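Local coordinates for protein transcriptional regulator (Streptococcus thermophilus LMD-9, PDB 5JUF) that probably activates transcription of competence genes as an RNPP-family quorum sensor, binding DNA through a helix-turn-helix domain and sensing a signalling peptide through its tetratricopeptide-type domain, at residues E127-F132 with I166-F171; F158-L163 with D200-V205; Y245-F250 with I275-V280; L252-E257 with E269-A274. One frame throughout, in Å; residues are numbered along the deposited sequence.

How the interactions relate
All four contacts lie in the all-helical tetratricopeptide-type domain. Interactions 1 and 2 share helix 160-173 and have centres 14 Å apart; they touch where Ile-166 CD1 packs on Phe-158 CE2 at 3.6 Å, and their segments alternate along the chain. Interactions 3 and 4 come later and join the same two helices, 246-260 and 264-280, at successive levels 10 Å apart, interaction 4 being nested inside the loop that interaction 3 closes. The two pairs do not touch: centres of interactions 2 and 3 are 24 Å apart, though their nearest atoms come within about 5 Å. Together they show how a superhelical scaffold is assembled, by neighbouring antiparallel helices and by helices more distant in sequence.

Interaction 1 of 4, residues E127-F132 with I166-F171; sequences ENILSF and IDYYFF
Ile-129, near the end of helix 117-130, comes closest to helix 160-173 at Phe-171, the CA atoms of the two residues 7.1 Å apart. The first helix stops just beyond, in a Schellman motif, with Phe-132 at a positive phi of 50°. Ile-129 and Phe-171 run alongside one another, pointing opposite ways, and Ile-129 lays CG1 over one ring face, 4.2 Å from the centroid, a CH-pi contact displaced toward the rim. The same CG1 meets the edge of the Tyr-168 ring at CD1, 4.0 Å away. This is helix-to-helix packing inside the tetratricopeptide-type domain, with Tyr-168 also set edge-to-face against Tyr-145 of helix 139-152. One side-chain hydrogen bond joins the segments: Asn-128 ND2 donates almost straight, and nearly in its own amide plane, to Tyr-168 OH at 3.1 Å. Beyond the helix end, Phe-132 crosses back, its CD1 lying 4.0 Å from Phe-171 CE1 at the edge of the Phe-171 ring, while Ile-129 CD1 reaches Asp-167 OD2 at 3.6 Å.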
loop_
_atom_site.group_PDB
_atom_site.type_symbol
_atom_site.label_atom_id
_atom_site.label_comp_id
_atom_site.label_asym_id
_atom_site.label_seq_id
_atom_site.Cartn_x
_atom_site.Cartn_y
_atom_site.Cartn_z
ATOM N N GLU A 127 0.836 9.903 -2.122
ATOM C CA GLU A 127 0.645 11.167 -2.821
ATOM C C GLU A 127 0.095 10.944 -4.226
ATOM O O GLU A 127 -0.824 11.647 -4.661
ATOM C CB GLU A 127 1.957 11.938 -2.888
ATOM C CG GLU A 127 1.837 13.235 -3.650
ATOM C CD GLU A 127 3.105 14.056 -3.582
ATOM O OE1 GLU A 127 4.179 13.516 -3.923
ATOM O OE2 GLU A 127 3.027 15.234 -3.175
ATOM N N ASN A 128 0.656 9.978 -4.958
ATOM C CA ASN A 128 0.230 9.765 -6.341
ATOM C C ASN A 128 -1.190 9.217 -6.411
ATOM O O ASN A 128 -1.985 9.652 -7.250
ATOM C CB ASN A 128 1.206 8.827 -7.048
ATOM C CG ASN A 128 2.474 9.534 -7.491
ATOM O OD1 ASN A 128 2.643 10.730 -7.257
ATOM N ND2 ASN A 128 3.384 8.790 -8.109
ATOM N N ILE A 129 -1.531 8.272 -5.529
ATOM C CA ILE A 129 -2.883 7.722 -5.520
ATOM C C ILE A 129 -3.888 8.803 -5.137
ATOM O O ILE A 129 -4.913 8.978 -5.802
ATOM C CB ILE A 129 -2.969 6.504 -4.577
ATOM C CG1 ILE A 129 -2.154 5.325 -5.121
ATOM C CG2 ILE A 129 -4.425 6.061 -4.379
ATOM C CD1 ILE A 129 -2.165 4.117 -4.198
ATOM N N LEU A 130 -3.593 9.568 -4.078
ATOM C CA LEU A 130 -4.538 10.574 -3.597
ATOM C C LEU A 130 -4.712 11.711 -4.590
ATOM O O LEU A 130 -5.811 12.261 -4.719
ATOM C CB LEU A 130 -4.080 11.140 -2.255
ATOM C CG LEU A 130 -4.479 10.386 -1.002
ATOM C CD1 LEU A 130 -3.687 10.953 0.155
ATOM C CD2 LEU A 130 -5.973 10.554 -0.758
ATOM N N SER A 131 -3.637 12.107 -5.269
ATOM C CA SER A 131 -3.741 13.160 -6.268
ATOM C C SER A 131 -4.146 12.631 -7.634
ATOM O O SER A 131 -4.229 13.420 -8.577
ATOM C CB SER A 131 -2.414 13.913 -6.389
ATOM O OG SER A 131 -1.410 13.063 -6.923
ATOM N N PHE A 132 -4.383 11.326 -7.759
ATOM C CA PHE A 132 -4.696 10.690 -9.042
ATOM C C PHE A 132 -3.671 11.087 -10.104
ATOM O O PHE A 132 -3.999 11.488 -11.223
ATOM C CB PHE A 132 -6.119 11.017 -9.492
ATOM C CG PHE A 132 -6.676 10.033 -10.475
ATOM C CD1 PHE A 132 -6.941 8.726 -10.090
ATOM C CD2 PHE A 132 -6.930 10.410 -11.787
ATOM C CE1 PHE A 132 -7.454 7.812 -10.994
ATOM C CE2 PHE A 132 -7.443 9.502 -12.700
ATOM C CZ PHE A 132 -7.707 8.201 -12.302
ATOM N N ILE A 166 1.292 -2.955 -2.828
ATOM C CA ILE A 166 0.224 -3.697 -3.497
ATOM C C ILE A 166 -0.899 -2.758 -3.937
ATOM O O ILE A 166 -1.486 -2.927 -5.017
ATOM C CB ILE A 166 -0.277 -4.822 -2.570
ATOM C CG1 ILE A 166 0.751 -5.972 -2.548
ATOM C CG2 ILE A 166 -1.676 -5.333 -2.990
ATOM C CD1 ILE A 166 0.446 -7.013 -1.500
ATOM N N ASP A 167 -1.215 -1.753 -3.113
ATOM C CA ASP A 167 -2.190 -0.738 -3.514
ATOM C C ASP A 167 -1.731 0.006 -4.764
ATOM O O ASP A 167 -2.541 0.300 -5.649
ATOM C CB ASP A 167 -2.423 0.239 -2.351
ATOM C CG ASP A 167 -3.732 1.043 -2.477
ATOM O OD1 ASP A 167 -4.624 0.680 -3.267
ATOM O OD2 ASP A 167 -3.871 2.037 -1.738
ATOM N N TYR A 168 -0.428 0.308 -4.871
ATOM C CA TYR A 168 0.053 0.984 -6.074
ATOM C C TYR A 168 -0.021 0.071 -7.295
ATOM O O TYR A 168 -0.256 0.550 -8.412
ATOM C CB TYR A 168 1.482 1.484 -5.858
ATOM C CG TYR A 168 1.899 2.635 -6.745
ATOM C CD1 TYR A 168 1.112 3.771 -6.843
ATOM C CD2 TYR A 168 3.093 2.604 -7.448
ATOM C CE1 TYR A 168 1.494 4.855 -7.627
ATOM C CE2 TYR A 168 3.497 3.694 -8.249
ATOM C CZ TYR A 168 2.681 4.812 -8.336
ATOM O OH TYR A 168 3.049 5.901 -9.110
ATOM N N TYR A 169 0.172 -1.239 -7.098
ATOM C CA TYR A 169 -0.064 -2.216 -8.161
ATOM C C TYR A 169 -1.521 -2.187 -8.630
ATOM O O TYR A 169 -1.796 -2.125 -9.836
ATOM C CB TYR A 169 0.340 -3.605 -7.671
ATOM C CG TYR A 169 -0.277 -4.786 -8.414
ATOM C CD1 TYR A 169 -0.030 -5.001 -9.768
ATOM C CD2 TYR A 169 -1.087 -5.696 -7.747
ATOM C CE1 TYR A 169 -0.581 -6.090 -10.438
ATOM C CE2 TYR A 169 -1.645 -6.793 -8.417
ATOM C CZ TYR A 169 -1.378 -6.977 -9.764
ATOM O OH TYR A 169 -1.915 -8.059 -10.425
ATOM N N PHE A 170 -2.473 -2.187 -7.693
ATOM C CA PHE A 170 -3.882 -2.068 -8.091
ATOM C C PHE A 170 -4.139 -0.762 -8.844
ATOM O O PHE A 170 -4.926 -0.729 -9.800
ATOM C CB PHE A 170 -4.793 -2.169 -6.862
ATOM C CG PHE A 170 -4.757 -3.509 -6.182
ATOM C CD1 PHE A 170 -4.486 -4.664 -6.903
ATOM C CD2 PHE A 170 -4.982 -3.613 -4.818
ATOM C CE1 PHE A 170 -4.449 -5.899 -6.278
ATOM C CE2 PHE A 170 -4.943 -4.852 -4.192
ATOM C CZ PHE A 170 -4.679 -5.988 -4.920
ATOM N N PHE A 171 -3.467 0.321 -8.430
ATOM C CA PHE A 171 -3.534 1.600 -9.140
ATOM C C PHE A 171 -3.076 1.459 -10.593
ATOM O O PHE A 171 -3.654 2.083 -11.492
ATOM C CB PHE A 171 -2.689 2.627 -8.366
ATOM C CG PHE A 171 -2.827 4.069 -8.830
ATOM C CD1 PHE A 171 -4.014 4.776 -8.640
ATOM C CD2 PHE A 171 -1.732 4.743 -9.364
ATOM C CE1 PHE A 171 -4.117 6.105 -9.027
ATOM C CE2 PHE A 171 -1.824 6.082 -9.747
ATOM C CZ PHE A 171 -3.025 6.758 -9.585
#

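Interaction 2 of 4, residues F158-L163 with D200-V205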
loop_
_atom_site.group_PDB
_atom_site.type_symbol
_atom_site.label_atom_id
_atom_site.label_comp_id
_atom_site.label_asym_id
_atom_site.label_seq_id
_atom_site.Cartn_x
_atom_site.Cartn_y
_atom_site.Cartn_z
ATOM N N PHE A 158 2.526 -9.856 4.459
ATOM C CA PHE A 158 2.690 -8.476 4.001
ATOM C C PHE A 158 2.702 -7.531 5.197
ATOM O O PHE A 158 1.802 -7.588 6.043
ATOM C CB PHE A 158 1.562 -8.073 3.043
ATOM C CG PHE A 158 1.453 -8.939 1.801
ATOM C CD1 PHE A 158 2.593 -9.291 1.055
ATOM C CD2 PHE A 158 0.217 -9.378 1.363
ATOM C CE1 PHE A 158 2.483 -10.073 -0.085
ATOM C CE2 PHE A 158 0.101 -10.162 0.211
ATOM C CZ PHE A 158 1.235 -10.508 -0.515
ATOM N N SER A 159 3.717 -6.662 5.267
ATOM C CA SER A 159 3.707 -5.535 6.198
ATOM C C SER A 159 2.748 -4.454 5.705
ATOM O O SER A 159 2.186 -4.542 4.614
ATOM C CB SER A 159 5.113 -4.950 6.344
ATOM O OG SER A 159 5.540 -4.430 5.089
ATOM N N THR A 160 2.575 -3.394 6.509
ATOM C CA THR A 160 1.838 -2.217 6.040
ATOM C C THR A 160 2.438 -1.659 4.756
ATOM O O THR A 160 1.717 -1.333 3.806
ATOM C CB THR A 160 1.832 -1.130 7.111
ATOM O OG1 THR A 160 1.303 -1.656 8.343
ATOM C CG2 THR A 160 1.000 0.064 6.618
ATOM N N ASN A 161 3.762 -1.518 4.718
ATOM C CA ASN A 161 4.410 -0.994 3.516
ATOM C C ASN A 161 4.177 -1.899 2.314
ATOM O O ASN A 161 4.018 -1.412 1.188
ATOM C CB ASN A 161 5.908 -0.824 3.771
ATOM C CG ASN A 161 6.208 0.386 4.635
ATOM O OD1 ASN A 161 5.320 1.186 4.915
ATOM N ND2 ASN A 161 7.458 0.524 5.056
ATOM N N ASP A 162 4.222 -3.217 2.522
ATOM C CA ASP A 162 3.941 -4.154 1.439
ATOM C C ASP A 162 2.540 -3.938 0.892
ATOM O O ASP A 162 2.325 -3.998 -0.319
ATOM C CB ASP A 162 4.067 -5.607 1.913
ATOM C CG ASP A 162 5.488 -6.006 2.275
ATOM O OD1 ASP A 162 6.442 -5.354 1.807
ATOM O OD2 ASP A 162 5.638 -6.991 3.042
ATOM N N LEU A 163 1.558 -3.741 1.783
ATOM C CA LEU A 163 0.185 -3.545 1.323
ATOM C C LEU A 163 0.039 -2.245 0.548
ATOM O O LEU A 163 -0.830 -2.144 -0.326
ATOM C CB LEU A 163 -0.779 -3.570 2.513
ATOM C CG LEU A 163 -0.910 -4.904 3.247
ATOM C CD1 LEU A 163 -1.871 -4.761 4.428
ATOM C CD2 LEU A 163 -1.409 -5.965 2.267
ATOM N N ASP A 200 -4.553 -0.708 13.867
ATOM C CA ASP A 200 -5.528 0.040 13.076
ATOM C C ASP A 200 -4.919 0.593 11.797
ATOM O O ASP A 200 -5.618 0.720 10.788
ATOM C CB ASP A 200 -6.104 1.199 13.887
ATOM C CG ASP A 200 -6.989 0.737 15.023
ATOM O OD1 ASP A 200 -7.493 -0.404 14.978
ATOM O OD2 ASP A 200 -7.178 1.529 15.962
ATOM N N VAL A 201 -3.634 0.954 11.830
ATOM C CA VAL A 201 -2.968 1.446 10.631
ATOM C C VAL A 201 -2.905 0.344 9.583
ATOM O O VAL A 201 -3.268 0.543 8.420
ATOM C CB VAL A 201 -1.566 1.971 10.985
ATOM C CG1 VAL A 201 -0.821 2.422 9.717
ATOM C CG2 VAL A 201 -1.675 3.107 12.002
ATOM N N TYR A 202 -2.438 -0.840 9.988
ATOM C CA TYR A 202 -2.401 -1.976 9.077
ATOM C C TYR A 202 -3.788 -2.278 8.526
ATOM O O TYR A 202 -3.970 -2.464 7.311
ATOM C CB TYR A 202 -1.844 -3.193 9.813
ATOM C CG TYR A 202 -1.644 -4.411 8.939
ATOM C CD1 TYR A 202 -0.463 -4.584 8.224
ATOM C CD2 TYR A 202 -2.633 -5.400 8.841
ATOM C CE1 TYR A 202 -0.261 -5.704 7.420
ATOM C CE2 TYR A 202 -2.446 -6.530 8.035
ATOM C CZ TYR A 202 -1.252 -6.677 7.332
ATOM O OH TYR A 202 -1.044 -7.788 6.531
ATOM N N ASN A 203 -4.783 -2.331 9.416
ATOM C CA ASN A 203 -6.119 -2.752 9.019
ATOM C C ASN A 203 -6.750 -1.778 8.036
ATOM O O ASN A 203 -7.493 -2.193 7.140
ATOM C CB ASN A 203 -7.004 -2.913 10.261
ATOM C CG ASN A 203 -6.559 -4.062 11.141
ATOM O OD1 ASN A 203 -5.693 -4.849 10.755
ATOM N ND2 ASN A 203 -7.166 -4.181 12.324
ATOM N N ILE A 204 -6.499 -0.475 8.206
ATOM C CA ILE A 204 -7.047 0.512 7.277
ATOM C C ILE A 204 -6.459 0.308 5.889
ATOM O O ILE A 204 -7.177 0.300 4.882
ATOM C CB ILE A 204 -6.791 1.940 7.797
ATOM C CG1 ILE A 204 -7.729 2.243 8.963
ATOM C CG2 ILE A 204 -6.980 2.964 6.675
ATOM C CD1 ILE A 204 -7.397 3.515 9.701
ATOM N N VAL A 205 -5.139 0.124 5.816
ATOM C CA VAL A 205 -4.500 -0.101 4.523
ATOM C C VAL A 205 -4.992 -1.402 3.911
ATOM O O VAL A 205 -5.305 -1.464 2.718
ATOM C CB VAL A 205 -2.967 -0.095 4.670
ATOM C CG1 VAL A 205 -2.324 -0.582 3.385
ATOM C CG2 VAL A 205 -2.477 1.314 5.016
#
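A capping box opens helix 160-173, and Tyr-202 of helix 200-219 docks against that helix start, within the tetratricopeptide-type domain. In the box, Asp-162 N donates to Ser-159 OG at 3.1 Å, and Ser-159 N returns a bond to Asp-162 OD2, meeting it from above the carboxylate plane; Lys-155 adds a salt bridge to the same oxygen. Just ahead of the cap, the carbonyl of Phe-158 accepts a hydrogen bond from the Tyr-202 hydroxyl, OH to O 2.9 Å, with the donor tilted 23° from the carbonyl plane. The Tyr-202 side chain, CG anti to its backbone N (chi1 -175°), extends along the helix start, which meets the ring at its edge: Thr-160 OG1 comes to 3.4 Å from CD1. Leu-163 instead comes in perpendicular to the tyrosine side chain and sets CD1 over one ring face, 3.8 Å from the centroid, a CH-pi contact. Thr-160 CG2 also packs on Val-205 CG2. Helix 76-86 adjoins this corner through Ile-86, which touches both Val-201 and Val-205. Val-205 CG1 presses against Leu-163 CB at 3.5 Å, tighter than a usual van der Waals contact.

Interaction 3 of 4, residues Y245-F250 with I275-V280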
loop_
_atom_site.group_PDB
_atom_site.type_symbol
_atom_site.label_atom_id
_atom_site.label_comp_id
_atom_site.label_asym_id
_atom_site.label_seq_id
_atom_site.Cartn_x
_atom_site.Cartn_y
_atom_site.Cartn_z
ATOM N N TYR A 245 -17.253 2.964 7.019
ATOM C CA TYR A 245 -16.982 2.239 5.781
ATOM C C TYR A 245 -17.909 1.054 5.584
ATOM O O TYR A 245 -17.879 0.430 4.519
ATOM C CB TYR A 245 -15.531 1.751 5.756
ATOM C CG TYR A 245 -14.521 2.881 5.678
ATOM C CD1 TYR A 245 -14.912 4.160 5.279
ATOM C CD2 TYR A 245 -13.182 2.677 6.010
ATOM C CE1 TYR A 245 -14.004 5.204 5.212
ATOM C CE2 TYR A 245 -12.264 3.715 5.945
ATOM C CZ TYR A 245 -12.684 4.979 5.546
ATOM O OH TYR A 245 -11.784 6.022 5.471
ATOM N N LYS A 246 -18.722 0.728 6.581
ATOM C CA LYS A 246 -19.589 -0.435 6.444
ATOM C C LYS A 246 -20.631 -0.275 5.350
ATOM O O LYS A 246 -20.875 -1.262 4.632
ATOM C CB LYS A 246 -20.253 -0.758 7.787
ATOM C CG LYS A 246 -20.834 -2.159 7.870
ATOM C CD LYS A 246 -21.041 -2.581 9.326
ATOM C CE LYS A 246 -21.372 -4.071 9.448
ATOM N NZ LYS A 246 -22.082 -4.357 10.751
ATOM N N PRO A 247 -21.291 0.882 5.168
ATOM C CA PRO A 247 -22.250 0.969 4.055
ATOM C C PRO A 247 -21.626 0.614 2.717
ATOM O O PRO A 247 -22.286 -0.053 1.913
ATOM C CB PRO A 247 -22.732 2.431 4.116
ATOM C CG PRO A 247 -22.623 2.801 5.565
ATOM C CD PRO A 247 -21.323 2.111 5.999
ATOM N N SER A 248 -20.360 0.992 2.473
ATOM C CA SER A 248 -19.733 0.681 1.189
ATOM C C SER A 248 -19.589 -0.823 0.991
ATOM O O SER A 248 -19.626 -1.302 -0.146
ATOM C CB SER A 248 -18.368 1.383 1.060
ATOM O OG SER A 248 -17.377 0.804 1.906
ATOM N N VAL A 249 -19.468 -1.582 2.078
ATOM C CA VAL A 249 -19.375 -3.031 1.959
ATOM C C VAL A 249 -20.733 -3.635 1.642
ATOM O O VAL A 249 -20.832 -4.562 0.833
ATOM C CB VAL A 249 -18.764 -3.629 3.236
ATOM C CG1 VAL A 249 -18.638 -5.154 3.110
ATOM C CG2 VAL A 249 -17.395 -2.999 3.498
ATOM N N PHE A 250 -21.796 -3.138 2.281
ATOM C CA PHE A 250 -23.141 -3.565 1.910
ATOM C C PHE A 250 -23.419 -3.272 0.439
ATOM O O PHE A 250 -24.085 -4.059 -0.246
ATOM C CB PHE A 250 -24.183 -2.879 2.800
ATOM C CG PHE A 250 -24.300 -3.478 4.174
ATOM C CD1 PHE A 250 -24.263 -4.851 4.354
ATOM C CD2 PHE A 250 -24.458 -2.663 5.288
ATOM C CE1 PHE A 250 -24.373 -5.401 5.616
ATOM C CE2 PHE A 250 -24.569 -3.204 6.556
ATOM C CZ PHE A 250 -24.531 -4.575 6.722
ATOM N N ILE A 275 -28.084 2.078 3.076
ATOM C CA ILE A 275 -28.756 3.365 3.233
ATOM C C ILE A 275 -29.162 3.581 4.686
ATOM O O ILE A 275 -28.944 4.659 5.257
ATOM C CB ILE A 275 -29.972 3.445 2.291
ATOM C CG1 ILE A 275 -29.506 3.477 0.828
ATOM C CG2 ILE A 275 -30.850 4.640 2.644
ATOM C CD1 ILE A 275 -30.614 3.201 -0.202
ATOM N N VAL A 276 -29.776 2.565 5.302
ATOM C CA VAL A 276 -30.182 2.694 6.701
ATOM C C VAL A 276 -28.966 2.948 7.583
ATOM O O VAL A 276 -28.994 3.809 8.469
ATOM C CB VAL A 276 -30.969 1.452 7.158
ATOM C CG1 VAL A 276 -31.109 1.447 8.668
ATOM C CG2 VAL A 276 -32.355 1.424 6.505
ATOM N N PHE A 277 -27.871 2.229 7.332
ATOM C CA PHE A 277 -26.659 2.413 8.129
ATOM C C PHE A 277 -26.119 3.833 7.982
ATOM O O PHE A 277 -25.823 4.501 8.981
ATOM C CB PHE A 277 -25.597 1.378 7.727
ATOM C CG PHE A 277 -24.532 1.138 8.785
ATOM C CD1 PHE A 277 -23.526 2.075 9.020
ATOM C CD2 PHE A 277 -24.518 -0.045 9.521
ATOM C CE1 PHE A 277 -22.534 1.843 9.984
ATOM C CE2 PHE A 277 -23.541 -0.275 10.500
ATOM C CZ PHE A 277 -22.548 0.666 10.728
ATOM N N ALA A 278 -25.988 4.314 6.737
ATOM C CA ALA A 278 -25.579 5.702 6.517
ATOM C C ALA A 278 -26.509 6.670 7.238
ATOM O O ALA A 278 -26.056 7.655 7.837
ATOM C CB ALA A 278 -25.542 6.022 5.016
ATOM N N SER A 279 -27.814 6.395 7.202
ATOM C CA SER A 279 -28.786 7.285 7.825
ATOM C C SER A 279 -28.664 7.265 9.343
ATOM O O SER A 279 -28.782 8.308 9.999
ATOM C CB SER A 279 -30.195 6.887 7.395
ATOM O OG SER A 279 -31.166 7.643 8.083
ATOM N N VAL A 280 -28.442 6.085 9.919
ATOM C CA VAL A 280 -28.266 6.000 11.364
ATOM C C VAL A 280 -26.958 6.668 11.790
ATOM O O VAL A 280 -26.893 7.279 12.861
ATOM C CB VAL A 280 -28.362 4.527 11.802
ATOM C CG1 VAL A 280 -28.001 4.367 13.240
ATOM C CG2 VAL A 280 -29.768 4.015 11.581
#
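Phe-277 sets its ring against Lys-246 and Pro-247, which between them carry most of this contact. Lys-246 lies crosswise to the phenylalanine: CB sits over one ring face, 4.2 Å from the centroid and 18° off the normal, a CH-pi contact made by the aliphatic part of the lysine. With CG anti to the backbone N (chi1 -163°) and the chain extended beyond it, the lysine carries on across the ring, bringing CD to 3.6 Å from Phe-277 CE2. Pro-247 approaches the other end of the ring, its CG 3.6 Å from Phe-277 CD1 and its CD close behind. The same CG lies 3.9 Å from the backbone N of Ala-278. Phe-250 contributes more loosely, presenting the edge of its ring through CE2 at 4.3 Å from Phe-277 CD2. Within 245-250, Ser-248 OG donates to Tyr-245 O at 2.7 Å. The two helical segments run antiparallel, at 169°, with axes 8.9 Å apart. Helix 226-240 receives Val-249 and touches Lys-246 through Leu-234, whereas Ile-290 of helix 284-296 packs on Pro-247 and Ile-275, placing the pair between two further helices of the tetratricopeptide-type array.

Interaction 4 of 4, residues L252-E257 with E269-A274; sequences LKAKYE and ENYDKA
Asn-270 and Lys-253 lie obliquely across one another: the lysine's CG rests 3.3 Å from Asn-270 OD1, so methylene rather than ammonium meets the amide oxygen. Bends at chi2 and chi4 turn the rest of the lysine chain back toward Glu-257, whose side chain crosses that of Asn-270 roughly perpendicularly, the carboxylate and amide planes nevertheless nearly parallel (4° apart). At Ala-254 the antiparallel helices come close, its CA 5.0 Å from that of Asn-270, and its CB touches both Asn-270 CB and Tyr-271 CD2, each at 3.7 Å. This is the helical-hairpin packing of tetratricopeptide-type folds, with segment axes 8.2 Å apart. Tyr-271 reaches across toward Lys-255, and both hold Asp-297, the hydroxyl by a hydrogen bond and the lysine by a salt bridge. Asn-270 ND2 also donates to Glu-266 O in its own helix. One water accepts from Lys-253 NZ at 2.8 Å and from Asn-270 ND2 and donates to Glu-257 OE2, coupling the helices through solvent.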
loop_
_atom_site.group_PDB
_atom_site.type_symbol
_atom_site.label_atom_id
_atom_site.label_comp_id
_atom_site.label_asym_id
_atom_site.label_seq_id
_atom_site.Cartn_x
_atom_site.Cartn_y
_atom_site.Cartn_z
ATOM N N LEU A 252 -21.127 -3.355 -1.824
ATOM C CA LEU A 252 -20.421 -4.410 -2.556
ATOM C C LEU A 252 -21.257 -5.681 -2.637
ATOM O O LEU A 252 -21.304 -6.337 -3.682
ATOM C CB LEU A 252 -19.074 -4.724 -1.909
ATOM C CG LEU A 252 -17.985 -3.658 -2.010
ATOM C CD1 LEU A 252 -16.718 -4.139 -1.288
ATOM C CD2 LEU A 252 -17.687 -3.279 -3.459
ATOM N N LYS A 253 -21.910 -6.058 -1.536
ATOM C CA LYS A 253 -22.745 -7.251 -1.577
ATOM C C LYS A 253 -23.906 -7.068 -2.544
ATOM O O LYS A 253 -24.313 -8.025 -3.214
ATOM C CB LYS A 253 -23.246 -7.588 -0.172
ATOM C CG LYS A 253 -24.030 -8.893 -0.096
ATOM C CD LYS A 253 -23.150 -10.093 -0.443
ATOM C CE LYS A 253 -23.964 -11.387 -0.496
ATOM N NZ LYS A 253 -24.608 -11.712 0.806
ATOM N N ALA A 254 -24.435 -5.848 -2.646
ATOM C CA ALA A 254 -25.502 -5.574 -3.603
ATOM C C ALA A 254 -25.018 -5.770 -5.034
ATOM O O ALA A 254 -25.697 -6.407 -5.843
ATOM C CB ALA A 254 -26.036 -4.152 -3.406
ATOM N N LYS A 255 -23.847 -5.214 -5.370
ATOM C CA LYS A 255 -23.280 -5.426 -6.702
ATOM C C LYS A 255 -23.142 -6.912 -7.008
ATOM O O LYS A 255 -23.480 -7.363 -8.111
ATOM C CB LYS A 255 -21.915 -4.743 -6.824
ATOM C CG LYS A 255 -21.890 -3.227 -6.636
ATOM C CD LYS A 255 -22.568 -2.498 -7.785
ATOM C CE LYS A 255 -22.231 -1.005 -7.771
ATOM N NZ LYS A 255 -23.029 -0.258 -8.792
ATOM N N TYR A 256 -22.643 -7.689 -6.040
ATOM C CA TYR A 256 -22.503 -9.129 -6.234
ATOM C C TYR A 256 -23.846 -9.775 -6.544
ATOM O O TYR A 256 -23.966 -10.553 -7.496
ATOM C CB TYR A 256 -21.867 -9.763 -4.993
ATOM C CG TYR A 256 -21.875 -11.277 -4.992
ATOM C CD1 TYR A 256 -20.852 -12.005 -5.602
ATOM C CD2 TYR A 256 -22.902 -11.983 -4.370
ATOM C CE1 TYR A 256 -20.867 -13.394 -5.594
ATOM C CE2 TYR A 256 -22.924 -13.362 -4.358
ATOM C CZ TYR A 256 -21.908 -14.062 -4.971
ATOM O OH TYR A 256 -21.939 -15.436 -4.950
ATOM N N GLU A 257 -24.875 -9.453 -5.753
ATOM C CA GLU A 257 -26.198 -10.015 -6.008
ATOM C C GLU A 257 -26.729 -9.580 -7.366
ATOM O O GLU A 257 -27.344 -10.376 -8.083
ATOM C CB GLU A 257 -27.175 -9.606 -4.898
ATOM C CG GLU A 257 -26.860 -10.211 -3.538
ATOM C CD GLU A 257 -27.092 -11.720 -3.490
ATOM O OE1 GLU A 257 -27.705 -12.267 -4.432
ATOM O OE2 GLU A 257 -26.652 -12.357 -2.509
ATOM N N GLU A 269 -32.142 -5.161 -1.237
ATOM C CA GLU A 269 -32.082 -5.292 0.215
ATOM C C GLU A 269 -30.715 -4.888 0.762
ATOM O O GLU A 269 -30.628 -4.259 1.823
ATOM C CB GLU A 269 -32.419 -6.726 0.616
ATOM C CG GLU A 269 -32.410 -6.982 2.112
ATOM C CD GLU A 269 -33.376 -6.085 2.870
ATOM O OE1 GLU A 269 -33.105 -5.787 4.053
ATOM O OE2 GLU A 269 -34.405 -5.672 2.289
ATOM N N ASN A 270 -29.634 -5.252 0.063
ATOM C CA ASN A 270 -28.307 -4.833 0.513
ATOM C C ASN A 270 -28.105 -3.328 0.347
ATOM O O ASN A 270 -27.492 -2.689 1.206
ATOM C CB ASN A 270 -27.219 -5.609 -0.229
ATOM C CG ASN A 270 -26.999 -6.988 0.358
ATOM O OD1 ASN A 270 -26.393 -7.128 1.421
ATOM N ND2 ASN A 270 -27.506 -8.011 -0.320
ATOM N N TYR A 271 -28.620 -2.741 -0.739
ATOM C CA TYR A 271 -28.621 -1.282 -0.838
ATOM C C TYR A 271 -29.380 -0.655 0.332
ATOM O O TYR A 271 -28.923 0.328 0.926
ATOM C CB TYR A 271 -29.229 -0.831 -2.168
ATOM C CG TYR A 271 -28.208 -0.510 -3.255
ATOM C CD1 TYR A 271 -27.337 0.567 -3.120
ATOM C CD2 TYR A 271 -28.138 -1.270 -4.425
ATOM C CE1 TYR A 271 -26.408 0.875 -4.106
ATOM C CE2 TYR A 271 -27.204 -0.971 -5.418
ATOM C CZ TYR A 271 -26.347 0.103 -5.253
ATOM O OH TYR A 271 -25.420 0.410 -6.236
ATOM N N ASP A 272 -30.531 -1.224 0.693
ATOM C CA ASP A 272 -31.304 -0.672 1.808
ATOM C C ASP A 272 -30.540 -0.766 3.127
ATOM O O ASP A 272 -30.605 0.152 3.953
ATOM C CB ASP A 272 -32.654 -1.377 1.923
ATOM C CG ASP A 272 -33.600 -1.012 0.804
ATOM O OD1 ASP A 272 -33.336 -0.015 0.104
ATOM O OD2 ASP A 272 -34.619 -1.721 0.633
ATOM N N LYS A 273 -29.808 -1.861 3.353
ATOM C CA LYS A 273 -28.993 -1.942 4.562
ATOM C C LYS A 273 -27.930 -0.848 4.580
ATOM O O LYS A 273 -27.694 -0.219 5.615
ATOM C CB LYS A 273 -28.347 -3.325 4.685
ATOM C CG LYS A 273 -29.325 -4.459 4.979
ATOM C CD LYS A 273 -28.594 -5.799 5.028
ATOM C CE LYS A 273 -29.561 -6.965 5.203
ATOM N NZ LYS A 273 -28.841 -8.275 5.236
ATOM N N ALA A 274 -27.281 -0.603 3.439
ATOM C CA ALA A 274 -26.287 0.462 3.370
ATOM C C ALA A 274 -26.910 1.819 3.659
ATOM O O ALA A 274 -26.336 2.631 4.397
ATOM C CB ALA A 274 -25.611 0.469 1.995
HETATM O O HOH W 1 -27.275 -10.994 0.399
#